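Long-range contact in acetylacetone-cleaving enzyme (Acinetobacter johnsonii, PDB 3BAL), which cleaves acetylacetone with molecular oxygen to methylglyoxal and acetate, as an iron-dependent dioxygenase that works as a homotetramer: residues Asn19-Pro23 against Trp145-Lys149. Sequence-based numbering, arbitrary orientation.
Sequences NNYVP and WLATK
Asn19 and Asn20 finish a short 3-10 segment. The chain turns extended at Tyr21 (phi/psi -77/134) and enters the short strand 22-23. Residues Trp145-Thr148 are helical, in helix 138-148. The nearest CA atoms are those of Val22 and Lys149, 6.6 Å apart.

Val22 (chi1 m) points its CB toward the helix and fits among three side chains. Its CG2 packs on Trp145 CZ3 at 3.6 Å, its CB on Thr148 CG2 at 3.6 Å, and its CG1 on Lys149 CD at 3.4 Å. The CA-CB bond of Trp145 points sideways, but with chi1 t the end of its indole comes nearer and meets Val22 CG2 and Asn20 O. Asn20 O lies at the ring edge, near its plane, 3.1 Å from Trp145 CH2. The Lys149 side chain (chi1 to chi4 t, p, t, p) runs over Val22, and its NZ donates a 3.1 Å hydrogen bond to OD1 of Asn20 (chi1 m). A water bridges the other end, donating to Pro23 O (3.0 Å) and Thr148 OG1 (2.9 Å); Thr148 OG1 also hydrogen-bonds to Ala144 O within the helix.

Trp145 also touches Leu37 and stacks edge-to-face with Tyr3 of a second subunit. Val22 hydrogen-bonds by its backbone with Trp35. Strand 22-23 is, within this chain, an outermost strand of the antiparallel sheet. The C-terminal helix thus packs against a sheet edge of the cupin jelly roll.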
# COMPACT_ATOMS: atom_id res chain seq x y z
N ASN A 19 2.52 -31.19 5.35
CA ASN A 19 1.37 -31.56 6.16
C ASN A 19 0.28 -30.51 6.30
O ASN A 19 -0.84 -30.84 6.67
CB ASN A 19 1.83 -31.93 7.57
CG ASN A 19 2.64 -33.20 7.59
OD1 ASN A 19 3.21 -33.56 8.63
ND2 ASN A 19 2.70 -33.89 6.45
N ASN A 20 0.60 -29.25 6.01
CA ASN A 20 -0.38 -28.18 6.16
C ASN A 20 -1.13 -27.72 4.93
O ASN A 20 -1.93 -26.78 5.00
CB ASN A 20 0.26 -26.98 6.86
CG ASN A 20 0.62 -27.29 8.29
OD1 ASN A 20 -0.03 -28.12 8.94
ND2 ASN A 20 1.64 -26.61 8.80
N TYR A 21 -0.88 -28.35 3.79
CA TYR A 21 -1.60 -27.98 2.59
C TYR A 21 -3.00 -28.60 2.71
O TYR A 21 -3.12 -29.77 3.09
CB TYR A 21 -0.90 -28.51 1.34
CG TYR A 21 0.31 -27.69 0.90
CD1 TYR A 21 1.60 -27.99 1.37
CD2 TYR A 21 0.16 -26.62 0.01
CE1 TYR A 21 2.71 -27.25 0.95
CE2 TYR A 21 1.26 -25.87 -0.41
CZ TYR A 21 2.53 -26.19 0.07
OH TYR A 21 3.61 -25.45 -0.36
N VAL A 22 -4.03 -27.82 2.42
CA VAL A 22 -5.41 -28.31 2.49
C VAL A 22 -6.09 -28.09 1.14
O VAL A 22 -5.65 -27.26 0.34
CB VAL A 22 -6.24 -27.57 3.58
CG1 VAL A 22 -5.64 -27.80 4.95
CG2 VAL A 22 -6.33 -26.08 3.27
N PRO A 23 -7.18 -28.83 0.87
CA PRO A 23 -7.89 -28.67 -0.41
C PRO A 23 -8.45 -27.24 -0.56
O PRO A 23 -9.01 -26.69 0.38
CB PRO A 23 -9.01 -29.71 -0.32
CG PRO A 23 -8.41 -30.78 0.56
CD PRO A 23 -7.73 -29.96 1.64
N TRP A 145 -9.50 -20.89 5.09
CA TRP A 145 -8.30 -21.58 5.54
C TRP A 145 -8.50 -22.26 6.89
O TRP A 145 -8.23 -23.45 7.04
CB TRP A 145 -7.14 -20.58 5.61
CG TRP A 145 -5.96 -21.07 6.41
CD1 TRP A 145 -5.50 -20.55 7.59
CD2 TRP A 145 -5.06 -22.14 6.07
NE1 TRP A 145 -4.38 -21.23 8.00
CE2 TRP A 145 -4.09 -22.21 7.09
CE3 TRP A 145 -4.99 -23.04 5.00
CZ2 TRP A 145 -3.05 -23.15 7.07
CZ3 TRP A 145 -3.96 -23.97 4.98
CH2 TRP A 145 -3.00 -24.02 6.01
N LEU A 146 -8.97 -21.49 7.87
CA LEU A 146 -9.20 -21.98 9.23
C LEU A 146 -10.35 -22.98 9.31
O LEU A 146 -10.34 -23.86 10.16
CB LEU A 146 -9.48 -20.82 10.17
CG LEU A 146 -8.39 -19.76 10.33
CD1 LEU A 146 -8.88 -18.66 11.27
CD2 LEU A 146 -7.14 -20.40 10.88
N ALA A 147 -11.34 -22.81 8.45
CA ALA A 147 -12.49 -23.69 8.42
C ALA A 147 -12.10 -25.06 7.89
O ALA A 147 -12.51 -26.09 8.43
CB ALA A 147 -13.59 -23.09 7.56
N THR A 148 -11.28 -25.07 6.85
CA THR A 148 -10.83 -26.31 6.24
C THR A 148 -9.73 -26.94 7.09
O THR A 148 -9.70 -28.15 7.30
CB THR A 148 -10.28 -26.06 4.82
OG1 THR A 148 -11.31 -25.46 4.01
CG2 THR A 148 -9.82 -27.36 4.17
N LYS A 149 -8.83 -26.09 7.58
CA LYS A 149 -7.71 -26.52 8.40
C LYS A 149 -8.19 -26.63 9.85
O LYS A 149 -8.66 -27.72 10.23
CB LYS A 149 -6.59 -25.48 8.29
CG LYS A 149 -5.24 -25.88 8.86
CD LYS A 149 -4.54 -26.91 7.99
CE LYS A 149 -3.06 -26.98 8.33
NZ LYS A 149 -2.80 -27.15 9.79
O HOH W 1 -9.60 -24.24 2.01